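Local coordinates for Ro sixty-related protein, RSR (Deinococcus radiodurans, PDB 2NVO) that binds several small RNAs that accumulate during recovery from ultraviolet irradiation and contributes to the resistance of this bacterium to it, at residues V295-I299 with V340-A346. Residues are numbered along the deposited sequence; the frame is centred on the assembly and turned at random.
Sequences VQAVI and VPRVVDA
The torsions of I299 and R342 set the centre of this contact: chi1 of I299 (-68°) puts CG1 beside the backbone N and chi2 carries CD1 outward, while R342, bent at chi3, brings its guanidinium back to meet that methyl. The setting is parallel helix packing within the helical TROVE domain, whose HEAT-like repeats form a horseshoe closed by the VWFA-like domain. Helix 292-302 runs alongside the start of helix 341-354, and the short segments have axes 9.7 Å apart and inclined by only 7°.

CD1 of I299 lies over one face of the guanidinium, 3.6 Å from R342 NH1 and nearly as close to CZ and NH2, a van der Waals contact; the two side chains cross at about a right angle. V295 CG1 approaches the same NH1 obliquely. At the edge of the group, near its plane, sits the Q296 amide, turned 32° from the guanidinium plane. Three residues of helix 292-302 thus touch the end of one arginine, over a face, at an edge and obliquely.

Deeper in the interface the contacts between the two segments are apolar. V343 presents its two methyls to different partners: CG1 meets V298 CG1 at 4.3 Å, and CG2 meets both V295 CG1 and I299 CG1. Y325 of helix 315-326 also packs on V343, and L287 covers V295 and V298, so this valine cluster joins three helices and a loop.

V340, the N-cap residue of helix 341-354, has a carbonyl O that accepts from both V343 N and V344 N, while its CG2 touches V295 CG2 at 4.1 Å. The backbones come nearest at the other end, where the CA atoms of I299 and A346 are 5.8 Å apart and I299 CG2 rests 3.9 Å from A346 CB.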
loop_
_atom_site.group_PDB
_atom_site.type_symbol
_atom_site.label_atom_id
_atom_site.label_comp_id
_atom_site.label_asym_id
_atom_site.label_seq_id
_atom_site.Cartn_x
_atom_site.Cartn_y
_atom_site.Cartn_z
ATOM N N VAL A 295 1.470 -4.436 -28.944
ATOM C CA VAL A 295 1.837 -3.074 -28.537
ATOM C C VAL A 295 0.613 -2.144 -28.501
ATOM O O VAL A 295 0.360 -1.473 -27.493
ATOM C CB VAL A 295 2.916 -2.493 -29.460
ATOM C CG1 VAL A 295 3.011 -0.984 -29.313
ATOM C CG2 VAL A 295 4.269 -3.141 -29.169
ATOM N N GLN A 296 -0.173 -2.127 -29.582
ATOM C CA GLN A 296 -1.343 -1.257 -29.603
ATOM C C GLN A 296 -2.345 -1.675 -28.550
ATOM O O GLN A 296 -2.967 -0.838 -27.894
ATOM C CB GLN A 296 -2.031 -1.223 -30.983
ATOM C CG GLN A 296 -3.033 -0.062 -31.087
ATOM C CD GLN A 296 -2.386 1.298 -30.858
ATOM O OE1 GLN A 296 -2.971 2.179 -30.223
ATOM N NE2 GLN A 296 -1.165 1.468 -31.357
ATOM N N ALA A 297 -2.502 -2.976 -28.378
ATOM C CA ALA A 297 -3.459 -3.475 -27.405
ATOM C C ALA A 297 -3.023 -3.074 -25.996
ATOM O O ALA A 297 -3.851 -2.736 -25.151
ATOM C CB ALA A 297 -3.590 -4.992 -27.515
ATOM N N VAL A 298 -1.718 -3.119 -25.735
ATOM C CA VAL A 298 -1.242 -2.653 -24.419
ATOM C C VAL A 298 -1.509 -1.152 -24.257
ATOM O O VAL A 298 -2.078 -0.726 -23.260
ATOM C CB VAL A 298 0.247 -3.004 -24.191
ATOM C CG1 VAL A 298 0.812 -2.281 -22.944
ATOM C CG2 VAL A 298 0.404 -4.514 -24.033
ATOM N N ILE A 299 -1.132 -0.357 -25.253
ATOM C CA ILE A 299 -1.387 1.082 -25.204
ATOM C C ILE A 299 -2.847 1.402 -24.898
ATOM O O ILE A 299 -3.133 2.251 -24.060
ATOM C CB ILE A 299 -0.929 1.787 -26.485
ATOM C CG1 ILE A 299 0.602 1.740 -26.572
ATOM C CG2 ILE A 299 -1.419 3.251 -26.533
ATOM C CD1 ILE A 299 1.132 2.112 -27.948
ATOM N N VAL A 340 9.480 -0.757 -25.402
ATOM C CA VAL A 340 8.857 -0.159 -26.578
ATOM C C VAL A 340 8.527 1.296 -26.309
ATOM O O VAL A 340 7.750 1.589 -25.411
ATOM C CB VAL A 340 7.537 -0.869 -26.942
ATOM C CG1 VAL A 340 6.911 -0.186 -28.135
ATOM C CG2 VAL A 340 7.775 -2.346 -27.207
ATOM N N PRO A 341 9.100 2.212 -27.101
ATOM C CA PRO A 341 8.969 3.653 -26.864
ATOM C C PRO A 341 7.524 4.126 -26.757
ATOM O O PRO A 341 7.198 4.871 -25.835
ATOM C CB PRO A 341 9.644 4.268 -28.089
ATOM C CG PRO A 341 10.664 3.251 -28.482
ATOM C CD PRO A 341 9.990 1.926 -28.239
ATOM N N ARG A 342 6.661 3.700 -27.672
ATOM C CA ARG A 342 5.285 4.189 -27.644
ATOM C C ARG A 342 4.512 3.676 -26.424
ATOM O O ARG A 342 3.485 4.240 -26.061
ATOM C CB ARG A 342 4.558 3.877 -28.969
ATOM C CG ARG A 342 4.918 4.849 -30.096
ATOM C CD ARG A 342 4.290 4.471 -31.449
ATOM N NE ARG A 342 2.844 4.622 -31.418
ATOM C CZ ARG A 342 1.992 3.612 -31.323
ATOM N NH1 ARG A 342 2.447 2.370 -31.278
ATOM N NH2 ARG A 342 0.686 3.847 -31.290
ATOM N N VAL A 343 4.998 2.606 -25.795
ATOM C CA VAL A 343 4.401 2.123 -24.545
ATOM C C VAL A 343 4.851 3.039 -23.410
ATOM O O VAL A 343 4.047 3.459 -22.584
ATOM C CB VAL A 343 4.781 0.651 -24.227
ATOM C CG1 VAL A 343 4.326 0.251 -22.837
ATOM C CG2 VAL A 343 4.174 -0.312 -25.266
ATOM N N VAL A 344 6.144 3.353 -23.389
ATOM C CA VAL A 344 6.653 4.364 -22.463
ATOM C C VAL A 344 5.847 5.645 -22.597
ATOM O O VAL A 344 5.452 6.251 -21.603
ATOM C CB VAL A 344 8.135 4.667 -22.723
ATOM C CG1 VAL A 344 8.545 5.945 -21.991
ATOM C CG2 VAL A 344 8.982 3.485 -22.291
ATOM N N ASP A 345 5.582 6.036 -23.840
ATOM C CA ASP A 345 4.769 7.217 -24.134
ATOM C C ASP A 345 3.368 7.116 -23.552
ATOM O O ASP A 345 2.825 8.092 -23.046
ATOM C CB ASP A 345 4.627 7.415 -25.646
ATOM C CG ASP A 345 5.796 8.150 -26.264
ATOM O OD1 ASP A 345 6.573 8.794 -25.524
ATOM O OD2 ASP A 345 5.928 8.085 -27.507
ATOM N N ALA A 346 2.754 5.947 -23.675
ATOM C CA ALA A 346 1.378 5.776 -23.218
ATOM C C ALA A 346 1.316 5.890 -21.697
ATOM O O ALA A 346 0.310 6.321 -21.115
ATOM C CB ALA A 346 0.857 4.440 -23.657
#